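1-deoxy-D-xylulose 5-phosphate reductoisomerase (Zymomonas mobilis, PDB 1R0K) catalyses the NADPH-dependent rearrangement and reduction of 1-deoxy-D-xylulose 5-phosphate to 2-C-methyl-D-erythritol 4-phosphate, a metal-requiring step of isoprenoid biosynthesis. Local coordinates at residues R5-G11 against Y31-T37; A60-Y65 against A79-A83; L86-M91 against K108-A113; A320-M325 against T353-P359; A327-I331 against A375-A380. All coordinates share one frame; numbering follows the deposited sequence.

Contact 1. Residues R5-G11 against Y31-T37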
# COMPACT_ATOMS: atom_id res chain seq x y z
N ARG B 5 27.47 5.31 -7.79
CA ARG B 5 27.26 4.95 -6.40
C ARG B 5 27.98 3.63 -6.18
O ARG B 5 27.81 2.69 -6.96
CB ARG B 5 25.77 4.79 -6.12
CG ARG B 5 25.44 4.57 -4.65
CD ARG B 5 23.96 4.27 -4.46
NE ARG B 5 23.60 4.25 -3.05
CZ ARG B 5 22.43 3.84 -2.58
NH1 ARG B 5 21.50 3.41 -3.41
NH2 ARG B 5 22.19 3.88 -1.27
N THR B 6 28.79 3.55 -5.13
CA THR B 6 29.54 2.33 -4.84
C THR B 6 28.71 1.27 -4.13
O THR B 6 27.96 1.56 -3.19
CB THR B 6 30.79 2.65 -3.98
OG1 THR B 6 30.40 3.33 -2.78
CG2 THR B 6 31.75 3.53 -4.77
N VAL B 7 28.85 0.02 -4.58
CA VAL B 7 28.09 -1.08 -4.00
C VAL B 7 28.93 -2.32 -3.70
O VAL B 7 29.88 -2.64 -4.42
CB VAL B 7 26.94 -1.51 -4.93
CG1 VAL B 7 26.01 -0.35 -5.19
CG2 VAL B 7 27.50 -2.04 -6.25
N THR B 8 28.57 -3.00 -2.62
CA THR B 8 29.23 -4.22 -2.22
C THR B 8 28.16 -5.27 -1.97
O THR B 8 27.13 -4.98 -1.35
CB THR B 8 30.07 -4.03 -0.94
OG1 THR B 8 31.31 -3.39 -1.28
CG2 THR B 8 30.36 -5.36 -0.27
N VAL B 9 28.40 -6.47 -2.47
CA VAL B 9 27.45 -7.55 -2.28
C VAL B 9 28.10 -8.68 -1.49
O VAL B 9 29.01 -9.36 -1.98
CB VAL B 9 26.96 -8.11 -3.63
CG1 VAL B 9 25.87 -9.16 -3.39
CG2 VAL B 9 26.43 -6.97 -4.49
N LEU B 10 27.64 -8.85 -0.25
CA LEU B 10 28.15 -9.90 0.61
C LEU B 10 27.25 -11.11 0.35
O LEU B 10 26.07 -11.09 0.69
CB LEU B 10 28.06 -9.46 2.08
CG LEU B 10 28.71 -8.11 2.38
CD1 LEU B 10 28.47 -7.76 3.84
CD2 LEU B 10 30.22 -8.17 2.08
N GLY B 11 27.81 -12.15 -0.26
CA GLY B 11 27.02 -13.34 -0.59
C GLY B 11 26.41 -13.09 -1.95
O GLY B 11 25.19 -13.09 -2.12
N TYR B 31 26.13 2.28 -10.90
CA TYR B 31 26.78 1.61 -9.79
C TYR B 31 28.20 1.13 -10.06
O TYR B 31 28.50 0.60 -11.12
CB TYR B 31 25.94 0.41 -9.35
CG TYR B 31 24.53 0.78 -9.01
CD1 TYR B 31 23.47 0.38 -9.82
CD2 TYR B 31 24.24 1.55 -7.88
CE1 TYR B 31 22.16 0.75 -9.53
CE2 TYR B 31 22.93 1.92 -7.58
CZ TYR B 31 21.90 1.52 -8.41
OH TYR B 31 20.61 1.90 -8.12
N GLN B 32 29.05 1.30 -9.06
CA GLN B 32 30.45 0.88 -9.11
C GLN B 32 30.65 -0.20 -8.05
O GLN B 32 30.54 0.06 -6.85
CB GLN B 32 31.38 2.06 -8.84
CG GLN B 32 32.78 1.65 -8.43
CD GLN B 32 33.74 2.82 -8.41
OE1 GLN B 32 33.45 3.88 -7.86
NE2 GLN B 32 34.91 2.63 -9.02
N VAL B 33 30.94 -1.41 -8.50
CA VAL B 33 31.13 -2.52 -7.58
C VAL B 33 32.47 -2.49 -6.85
O VAL B 33 33.53 -2.47 -7.48
CB VAL B 33 31.02 -3.86 -8.32
CG1 VAL B 33 31.24 -5.01 -7.35
CG2 VAL B 33 29.66 -3.97 -8.97
N ILE B 34 32.41 -2.48 -5.53
CA ILE B 34 33.61 -2.47 -4.71
C ILE B 34 34.01 -3.92 -4.44
O ILE B 34 34.94 -4.44 -5.06
CB ILE B 34 33.38 -1.75 -3.36
CG1 ILE B 34 32.96 -0.30 -3.61
CG2 ILE B 34 34.67 -1.77 -2.53
CD1 ILE B 34 33.97 0.52 -4.39
N ALA B 35 33.30 -4.58 -3.54
CA ALA B 35 33.62 -5.96 -3.22
C ALA B 35 32.46 -6.91 -3.44
O ALA B 35 31.29 -6.54 -3.32
CB ALA B 35 34.10 -6.07 -1.79
N LEU B 36 32.80 -8.14 -3.80
CA LEU B 36 31.82 -9.20 -3.98
C LEU B 36 32.38 -10.36 -3.18
O LEU B 36 33.59 -10.57 -3.18
CB LEU B 36 31.70 -9.61 -5.45
CG LEU B 36 31.17 -8.60 -6.47
CD1 LEU B 36 31.01 -9.31 -7.81
CD2 LEU B 36 29.83 -8.02 -6.01
N THR B 37 31.53 -11.09 -2.48
CA THR B 37 32.02 -12.22 -1.71
C THR B 37 31.14 -13.43 -1.97
O THR B 37 29.99 -13.30 -2.37
CB THR B 37 31.99 -11.94 -0.20
OG1 THR B 37 30.66 -12.11 0.30
CG2 THR B 37 32.47 -10.53 0.09
O HOH W 1 20.89 4.02 -6.19
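Strands 5-10 and 31-38 are the two parallel strands of the first beta-alpha-beta unit, and V7 and I34 meet at their middle. I34 N donates to V7 O at 2.8 Å, nearly straight at 172°. Toward the N-terminal ends, Q32 N binds R5 O from above the carbonyl plane, and V7 N binds Q32 O. A beta bulge then shifts the register by one residue. At the bulge the T8 side chain replaces a backbone acceptor: A35 N donates to T8 OG1 at 3.2 Å. T8 OG1 stands beside its own backbone N (chi1 -79°), 3.4 Å from I34 CB.

The fold is the NADPH-binding Rossmann domain, and helix 15-25 joins the strands and covers V7, V9 and V33. On this face V7 CG1 lies 3.7 Å from Y31 CD2, and V9 CB is 3.7 Å from L36 CD2. R5 and Y31 lie side by side. A water bridges R5 NH1 and Y31 OH, while R5 NE forms a salt bridge with D95. At the C-terminal end, G11 N donates to T37 OG1 at 2.9 Å. The predicted NADPH-binding residues T13 and G14 follow closely.

Contact 2. Residues A60-Y65 against A79-A83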
# COMPACT_ATOMS: atom_id res chain seq x y z
N ALA B 60 34.90 -17.00 1.08
CA ALA B 60 34.87 -17.29 2.51
C ALA B 60 35.77 -18.44 2.94
O ALA B 60 36.47 -18.35 3.94
CB ALA B 60 33.43 -17.57 2.94
N ASP B 61 35.74 -19.52 2.17
CA ASP B 61 36.53 -20.70 2.48
C ASP B 61 38.01 -20.48 2.19
O ASP B 61 38.41 -20.35 1.03
CB ASP B 61 36.00 -21.88 1.66
CG ASP B 61 36.44 -23.21 2.22
OD1 ASP B 61 37.67 -23.42 2.34
OD2 ASP B 61 35.56 -24.05 2.53
N PRO B 62 38.85 -20.43 3.23
CA PRO B 62 40.29 -20.21 3.03
C PRO B 62 40.90 -21.26 2.12
O PRO B 62 41.86 -20.99 1.39
CB PRO B 62 40.86 -20.29 4.45
CG PRO B 62 39.72 -19.83 5.29
CD PRO B 62 38.54 -20.54 4.67
N SER B 63 40.34 -22.46 2.15
CA SER B 63 40.82 -23.58 1.35
C SER B 63 40.71 -23.31 -0.15
O SER B 63 41.38 -23.95 -0.95
CB SER B 63 40.02 -24.85 1.68
OG SER B 63 39.90 -25.03 3.09
N LEU B 64 39.86 -22.36 -0.52
CA LEU B 64 39.66 -22.05 -1.93
C LEU B 64 40.39 -20.80 -2.42
O LEU B 64 40.20 -20.38 -3.56
CB LEU B 64 38.16 -21.91 -2.22
CG LEU B 64 37.27 -23.10 -1.85
CD1 LEU B 64 35.82 -22.78 -2.18
CD2 LEU B 64 37.73 -24.35 -2.60
N TYR B 65 41.23 -20.21 -1.57
CA TYR B 65 41.94 -19.00 -1.96
C TYR B 65 42.73 -19.13 -3.25
O TYR B 65 42.70 -18.23 -4.09
CB TYR B 65 42.88 -18.54 -0.84
CG TYR B 65 43.61 -17.26 -1.18
CD1 TYR B 65 42.92 -16.08 -1.47
CD2 TYR B 65 45.01 -17.22 -1.22
CE1 TYR B 65 43.59 -14.91 -1.79
CE2 TYR B 65 45.69 -16.05 -1.55
CZ TYR B 65 44.97 -14.89 -1.83
OH TYR B 65 45.65 -13.73 -2.14
N ALA B 79 42.12 -10.44 -4.97
CA ALA B 79 41.64 -11.71 -4.45
C ALA B 79 41.91 -11.82 -2.95
O ALA B 79 42.99 -11.45 -2.48
CB ALA B 79 42.31 -12.86 -5.18
N ALA B 80 40.94 -12.33 -2.21
CA ALA B 80 41.08 -12.50 -0.77
C ALA B 80 40.26 -13.69 -0.33
O ALA B 80 39.40 -14.18 -1.07
CB ALA B 80 40.64 -11.24 -0.04
N ALA B 81 40.51 -14.18 0.88
CA ALA B 81 39.78 -15.33 1.40
C ALA B 81 39.80 -15.37 2.92
O ALA B 81 40.63 -14.72 3.56
CB ALA B 81 40.38 -16.62 0.84
N GLY B 82 38.87 -16.12 3.50
CA GLY B 82 38.81 -16.24 4.95
C GLY B 82 37.78 -15.35 5.60
O GLY B 82 37.33 -14.36 5.00
N ALA B 83 37.41 -15.68 6.83
CA ALA B 83 36.41 -14.93 7.58
C ALA B 83 36.78 -13.46 7.77
O ALA B 83 35.94 -12.58 7.56
CB ALA B 83 36.19 -15.59 8.95
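Y65 lies against strand 78-81, an outermost strand of the parallel Rossmann sheet. The tyrosine starts helix 65-72, just after the loop that leaves strand 56-59. The apolar contacts centre on its ring. A81 CB sits 3.5 Å from Y65 CD1 and 3.6 Å from Y65 CB. A80 CA is 3.6 Å from Y65 CE1. CG of Y65 is anti to the backbone N (chi1 -178°), and this carries the ring along the strand as far as A79. There A79 O meets the ring edge. An alanine at Y65 is likely to leave the A81 methyl and this side of the edge strand without their apolar cover.

Polar contact between the segments is slight. G82 N makes a weak hydrogen bond to A60 O at 3.3 Å, bent to 123°. Within the loop, D61 OD2 forms a salt bridge with R40, a predicted NADPH-binding residue, so this loop reaches the edge of the probable cofactor site. Packing at G82 comes from the proline: P62 CG rests 3.7 Å from G82 CA.

Contact 3. Residues L86-M91 against K108-A113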
# COMPACT_ATOMS: atom_id res chain seq x y z
N LEU B 86 36.20 -11.21 4.81
CA LEU B 86 34.81 -10.84 4.59
C LEU B 86 34.51 -9.55 5.33
O LEU B 86 33.87 -8.64 4.79
CB LEU B 86 33.86 -11.94 5.10
CG LEU B 86 33.85 -13.28 4.37
CD1 LEU B 86 32.90 -14.23 5.10
CD2 LEU B 86 33.42 -13.10 2.91
N VAL B 87 34.97 -9.47 6.57
CA VAL B 87 34.74 -8.27 7.36
C VAL B 87 35.44 -7.09 6.71
O VAL B 87 34.87 -6.00 6.60
CB VAL B 87 35.26 -8.45 8.80
CG1 VAL B 87 35.17 -7.14 9.57
CG2 VAL B 87 34.45 -9.53 9.51
N GLU B 88 36.68 -7.29 6.26
CA GLU B 88 37.42 -6.22 5.62
C GLU B 88 36.71 -5.74 4.36
O GLU B 88 36.62 -4.54 4.12
CB GLU B 88 38.84 -6.67 5.29
CG GLU B 88 39.69 -6.93 6.53
CD GLU B 88 41.06 -7.50 6.20
OE1 GLU B 88 41.79 -6.88 5.40
OE2 GLU B 88 41.40 -8.57 6.75
N ALA B 89 36.20 -6.67 3.57
CA ALA B 89 35.48 -6.30 2.35
C ALA B 89 34.29 -5.41 2.72
O ALA B 89 34.02 -4.42 2.05
CB ALA B 89 35.00 -7.55 1.62
N ALA B 90 33.60 -5.78 3.79
CA ALA B 90 32.43 -5.04 4.25
C ALA B 90 32.79 -3.65 4.76
O ALA B 90 31.93 -2.78 4.90
CB ALA B 90 31.72 -5.83 5.36
N MET B 91 34.08 -3.44 5.02
CA MET B 91 34.55 -2.15 5.52
C MET B 91 35.24 -1.33 4.44
O MET B 91 35.81 -0.28 4.74
CB MET B 91 35.52 -2.38 6.69
CG MET B 91 34.87 -3.00 7.92
SD MET B 91 36.08 -3.40 9.20
CE MET B 91 36.39 -1.79 9.89
N LYS B 108 29.38 -10.96 11.60
CA LYS B 108 30.53 -10.07 11.69
C LYS B 108 30.62 -9.05 10.55
O LYS B 108 30.81 -7.86 10.80
CB LYS B 108 31.82 -10.87 11.74
CG LYS B 108 32.15 -11.44 13.10
CD LYS B 108 32.54 -10.34 14.06
CE LYS B 108 33.04 -10.91 15.37
NZ LYS B 108 33.50 -9.82 16.29
N ALA B 109 30.50 -9.51 9.32
CA ALA B 109 30.58 -8.62 8.16
C ALA B 109 29.37 -7.70 8.13
O ALA B 109 29.49 -6.52 7.78
CB ALA B 109 30.66 -9.43 6.87
N THR B 110 28.21 -8.24 8.47
CA THR B 110 26.97 -7.45 8.47
C THR B 110 27.09 -6.31 9.47
O THR B 110 26.79 -5.16 9.14
CB THR B 110 25.76 -8.34 8.81
OG1 THR B 110 25.62 -9.36 7.81
CG2 THR B 110 24.48 -7.52 8.87
N LEU B 111 27.54 -6.62 10.68
CA LEU B 111 27.69 -5.58 11.69
C LEU B 111 28.72 -4.56 11.25
O LEU B 111 28.53 -3.36 11.42
CB LEU B 111 28.11 -6.19 13.02
CG LEU B 111 28.36 -5.18 14.14
CD1 LEU B 111 27.19 -4.22 14.25
CD2 LEU B 111 28.58 -5.91 15.46
N ALA B 112 29.83 -5.04 10.68
CA ALA B 112 30.88 -4.14 10.20
C ALA B 112 30.31 -3.15 9.19
O ALA B 112 30.57 -1.95 9.29
CB ALA B 112 32.02 -4.94 9.57
N ALA B 113 29.55 -3.64 8.22
CA ALA B 113 28.94 -2.79 7.20
C ALA B 113 28.00 -1.77 7.86
O ALA B 113 28.01 -0.59 7.52
CB ALA B 113 28.17 -3.64 6.20
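Helices 83-90 and 107-115 run nearly parallel where A90 meets A109, with segment axes 20° apart and 8.1 Å at closest approach. V87 and A109 bring their CA atoms to 4.3 Å. Four small alanines make this closeness possible, and no hydrogen bond crosses between the segments.

A90 points its methyl at the neighbouring helix. A90 CB lies 3.4 Å from A109 O and 4.0 Å from A109 CB. The same methyl also touches the methyls of A112 and A113. V87 lays its two branches along one turn of the other helix. V87 CG1, anti to the backbone N (chi1 173°), reaches A112 CB at 3.8 Å. V87 CG2 turns the other way and meets K108 CB at 3.7 Å. M91 closes the end of the interface, M91 CG resting 3.8 Å from A112 CB. A112 CB thus touches both V87 and M91.

The polar end of K108 leads away from this packing, and its NZ forms a salt bridge with E366 of helix 365-385. L86 faces back to the sheet and touches T37. A109 lies about 8 Å, side chain to side chain, from the predicted NADPH-binding N124. Strand 96-99 follows helix 83-90, and strand 119-122 follows helix 107-115. Neighbouring, nearly parallel helices on one face of such a parallel sheet are the usual layering of a Rossmann fold.

Contact 4. Residues A320-M325 against T353-P359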
# COMPACT_ATOMS: atom_id res chain seq x y z
N ALA B 320 18.24 -13.21 25.37
CA ALA B 320 18.84 -14.21 24.49
C ALA B 320 17.86 -15.25 23.97
O ALA B 320 18.25 -16.14 23.21
CB ALA B 320 19.99 -14.89 25.21
N ARG B 321 16.59 -15.16 24.38
CA ARG B 321 15.59 -16.14 23.96
C ARG B 321 15.52 -16.38 22.45
O ARG B 321 15.58 -17.52 22.00
CB ARG B 321 14.21 -15.75 24.48
CG ARG B 321 13.80 -16.46 25.77
CD ARG B 321 14.70 -16.10 26.95
NE ARG B 321 14.16 -16.60 28.22
CZ ARG B 321 14.67 -16.32 29.41
NH1 ARG B 321 15.75 -15.54 29.51
NH2 ARG B 321 14.11 -16.80 30.51
N PRO B 322 15.38 -15.31 21.65
CA PRO B 322 15.31 -15.51 20.20
C PRO B 322 16.53 -16.26 19.64
O PRO B 322 16.39 -17.14 18.81
CB PRO B 322 15.21 -14.08 19.67
CG PRO B 322 14.41 -13.40 20.76
CD PRO B 322 15.11 -13.91 22.00
N ALA B 323 17.72 -15.91 20.12
CA ALA B 323 18.93 -16.58 19.65
C ALA B 323 18.89 -18.05 20.05
O ALA B 323 19.26 -18.93 19.27
CB ALA B 323 20.18 -15.91 20.24
N VAL B 324 18.44 -18.32 21.27
CA VAL B 324 18.36 -19.70 21.76
C VAL B 324 17.36 -20.48 20.93
O VAL B 324 17.61 -21.61 20.54
CB VAL B 324 17.92 -19.74 23.25
CG1 VAL B 324 17.69 -21.18 23.69
CG2 VAL B 324 19.00 -19.09 24.11
N MET B 325 16.21 -19.86 20.65
CA MET B 325 15.18 -20.52 19.85
C MET B 325 15.71 -20.87 18.47
O MET B 325 15.50 -21.99 17.98
CB MET B 325 13.96 -19.61 19.71
CG MET B 325 12.82 -20.25 18.93
SD MET B 325 11.50 -19.07 18.62
CE MET B 325 12.12 -18.26 17.16
N THR B 353 14.43 -26.59 25.09
CA THR B 353 15.69 -25.86 25.16
C THR B 353 15.46 -24.45 25.71
O THR B 353 16.21 -23.98 26.56
CB THR B 353 16.35 -25.77 23.77
OG1 THR B 353 16.47 -27.09 23.21
CG2 THR B 353 17.75 -25.16 23.87
N LEU B 354 14.41 -23.78 25.23
CA LEU B 354 14.09 -22.44 25.69
C LEU B 354 13.83 -22.39 27.19
O LEU B 354 14.08 -21.37 27.83
CB LEU B 354 12.87 -21.89 24.95
CG LEU B 354 13.10 -21.38 23.52
CD1 LEU B 354 11.76 -21.09 22.87
CD2 LEU B 354 13.97 -20.12 23.56
N ASP B 355 13.31 -23.48 27.75
CA ASP B 355 13.04 -23.52 29.18
C ASP B 355 14.28 -23.85 30.00
O ASP B 355 14.47 -23.32 31.08
CB ASP B 355 11.95 -24.55 29.50
CG ASP B 355 10.59 -24.16 28.97
OD1 ASP B 355 10.26 -22.95 29.01
OD2 ASP B 355 9.83 -25.05 28.54
N HIS B 356 15.12 -24.73 29.46
CA HIS B 356 16.32 -25.18 30.17
C HIS B 356 17.54 -24.25 30.10
O HIS B 356 18.29 -24.14 31.08
CB HIS B 356 16.70 -26.57 29.66
CG HIS B 356 17.82 -27.22 30.41
ND1 HIS B 356 19.13 -26.78 30.33
CD2 HIS B 356 17.83 -28.28 31.25
CE1 HIS B 356 19.89 -27.55 31.09
NE2 HIS B 356 19.13 -28.46 31.66
N TYR B 357 17.75 -23.59 28.97
CA TYR B 357 18.90 -22.71 28.80
C TYR B 357 18.46 -21.26 28.66
O TYR B 357 17.90 -20.86 27.64
CB TYR B 357 19.70 -23.14 27.57
CG TYR B 357 20.91 -22.28 27.30
CD1 TYR B 357 21.89 -22.09 28.28
CD2 TYR B 357 21.09 -21.66 26.06
CE1 TYR B 357 23.01 -21.29 28.03
CE2 TYR B 357 22.20 -20.87 25.80
CZ TYR B 357 23.16 -20.69 26.78
OH TYR B 357 24.26 -19.92 26.52
N THR B 358 18.73 -20.48 29.69
CA THR B 358 18.34 -19.07 29.71
C THR B 358 19.50 -18.15 30.07
O THR B 358 19.54 -17.58 31.16
CB THR B 358 17.21 -18.87 30.72
OG1 THR B 358 17.61 -19.40 31.99
CG2 THR B 358 15.94 -19.58 30.26
N PRO B 359 20.45 -17.96 29.13
CA PRO B 359 21.61 -17.10 29.35
C PRO B 359 21.25 -15.61 29.42
O PRO B 359 20.11 -15.22 29.16
CB PRO B 359 22.50 -17.42 28.16
CG PRO B 359 21.49 -17.64 27.07
CD PRO B 359 20.45 -18.50 27.76
O HOH W 2 18.04 -13.45 28.24
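The first turn of helix 321-337 packs against the last turn of helix 345-356 and the chain that leaves it, with CA atoms 6.2 Å apart at M325 and L354 and 6.3 Å apart at A320 and P359. This is a corner of the helical C-terminal domain, and helix 307-317 and helix 365-385 border it.

V324 is the central apolar residue and points at the other segment. V324 CG1 touches L354 CD2 at 3.9 Å and also meets T353 CG2. V324 CG2 rests against both Y357 CD2 and P359 CD. P359 CD in turn lies over the centre of one face of the Y357 ring, so the tyrosine and the proline form one surface for the valine. L354 reaches past V324 in the opposite direction. L354 CD2 comes to 3.4 Å from R321 O and also touches M325 CB, against the backbone of the first turn. A320 CB meets P359 CG at 3.6 Å.

R321 bends at chi2 (64°), and this turns its guanidinium back over T358. The T358 CG2 methyl lies against one face of the group, 3.3 Å from R321 NH2. The polar link is through one water. It accepts from A320 N and donates to P359 O, both at 2.9 Å, and lies in the guanidinium plane, where R321 NH1 makes a weak bond to it.

Contact 5. Residues A327-I331 against A375-A380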
# COMPACT_ATOMS: atom_id res chain seq x y z
N ALA B 327 18.90 -21.24 17.42
CA ALA B 327 19.92 -22.28 17.48
C ALA B 327 19.31 -23.65 17.74
O ALA B 327 19.67 -24.63 17.09
CB ALA B 327 20.94 -21.95 18.57
N ALA B 328 18.38 -23.73 18.68
CA ALA B 328 17.74 -25.01 18.98
C ALA B 328 17.00 -25.54 17.76
O ALA B 328 17.00 -26.75 17.50
CB ALA B 328 16.78 -24.86 20.15
N ASN B 329 16.37 -24.65 17.01
CA ASN B 329 15.64 -25.07 15.82
C ASN B 329 16.59 -25.68 14.78
O ASN B 329 16.25 -26.65 14.11
CB ASN B 329 14.88 -23.88 15.21
CG ASN B 329 13.99 -24.30 14.06
OD1 ASN B 329 13.07 -25.11 14.24
ND2 ASN B 329 14.25 -23.75 12.88
N GLU B 330 17.79 -25.11 14.65
CA GLU B 330 18.77 -25.62 13.71
C GLU B 330 19.07 -27.09 14.01
O GLU B 330 19.09 -27.93 13.11
CB GLU B 330 20.07 -24.82 13.79
CG GLU B 330 19.98 -23.41 13.23
CD GLU B 330 20.11 -23.36 11.71
OE1 GLU B 330 20.05 -24.43 11.06
OE2 GLU B 330 20.26 -22.25 11.17
N ILE B 331 19.30 -27.38 15.28
CA ILE B 331 19.59 -28.74 15.74
C ILE B 331 18.40 -29.66 15.56
O ILE B 331 18.53 -30.76 15.03
CB ILE B 331 19.99 -28.74 17.24
CG1 ILE B 331 21.31 -27.99 17.42
CG2 ILE B 331 20.12 -30.16 17.76
CD1 ILE B 331 22.49 -28.68 16.77
N ALA B 375 23.35 -23.19 23.05
CA ALA B 375 21.97 -23.59 22.76
C ALA B 375 21.96 -24.86 21.91
O ALA B 375 21.17 -25.77 22.15
CB ALA B 375 21.23 -22.47 22.05
N ARG B 376 22.84 -24.91 20.92
CA ARG B 376 22.97 -26.06 20.03
C ARG B 376 23.33 -27.32 20.82
O ARG B 376 22.78 -28.40 20.58
CB ARG B 376 24.04 -25.81 18.97
CG ARG B 376 23.60 -24.92 17.82
CD ARG B 376 24.79 -24.45 16.99
NE ARG B 376 24.35 -23.77 15.78
CZ ARG B 376 23.96 -24.39 14.66
NH1 ARG B 376 23.97 -25.72 14.60
NH2 ARG B 376 23.55 -23.69 13.62
N ILE B 377 24.27 -27.19 21.74
CA ILE B 377 24.70 -28.32 22.54
C ILE B 377 23.58 -28.79 23.48
O ILE B 377 23.34 -29.98 23.62
CB ILE B 377 25.96 -27.96 23.35
CG1 ILE B 377 27.14 -27.79 22.39
CG2 ILE B 377 26.25 -29.04 24.39
CD1 ILE B 377 28.41 -27.32 23.06
N GLN B 378 22.90 -27.84 24.11
CA GLN B 378 21.80 -28.15 25.02
C GLN B 378 20.62 -28.80 24.29
O GLN B 378 20.01 -29.74 24.79
CB GLN B 378 21.32 -26.87 25.71
CG GLN B 378 22.39 -26.20 26.54
CD GLN B 378 22.40 -26.70 27.96
OE1 GLN B 378 22.49 -27.91 28.21
NE2 GLN B 378 22.30 -25.78 28.92
N ALA B 379 20.31 -28.28 23.10
CA ALA B 379 19.22 -28.82 22.30
C ALA B 379 19.54 -30.26 21.93
O ALA B 379 18.68 -31.15 22.04
CB ALA B 379 19.02 -27.97 21.04
N ALA B 380 20.77 -30.50 21.48
CA ALA B 380 21.19 -31.84 21.08
C ALA B 380 21.06 -32.81 22.24
O ALA B 380 20.62 -33.95 22.07
CB ALA B 380 22.64 -31.81 20.58
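A327 CB and A375 CB touch at 3.5 Å in the apolar centre of this helix pair. A328 CB, on the next residue along, meets A379 CB, one turn beyond A375, at 3.9 Å. These small residues let helices 321-337 and 365-385 come close: their segment axes cross at -48° and approach to 8.0 Å. T353 of helix 345-356 packs on both A328 and A379, so a third helix covers this part of the core.

I331 extends the apolar layer outward. I331 CG1 stands beside its own backbone N (chi1 -66°) and lies over the other helix, 3.5 Å from R376 O and 3.8 Å from R376 CB. I331 CG2 takes the other direction and meets A380 CB at 4.1 Å. I331 CB also rests on A379 CB. The isoleucine thus spans a full turn, from R376 to A380.

R376 forms the polar edge. Its chain is extended from CG to NE and runs across helix 321-337. The guanidinium lays one face over E330 CB, and R376 NH2 is 3.6 Å from E330 CG. R376 NE is held by a salt bridge to D372. With a serine in place of R376, D372 would probably lose its charged mate, and the E330 chain and I331 CD1 their cover.

E330 lies near the predicted NADPH-binding residue E126. E330 OE2 is 4.3 Å from R376 NH2, beyond a salt bridge. The arginine therefore meets E330 chiefly through hydrocarbon, with any attraction between the two charges acting at longer range.

Overall arrangement
From the N terminus, contact 1 closes the first beta-alpha-beta unit around helix 15-25. Contact 2 follows and closes the loop through helix 65-72, bringing strand 78-81 to the end of strand 56-59. Contact 3 closes next, over strand 96-99. L86 links these three: it packs on T37 of contact 1 and A60 of contact 2. Together they join neighbouring strands, an edge-strand loop and two covering helices of the Rossmann domain. Contacts 4 and 5 lie in the C-terminal domain, apart from these. Contact 4 closes the chain that runs through helix 345-356; contact 5 opens inside that span and closes later, on helix 365-385, so the two cross. Both use helix 321-337 and meet at T353.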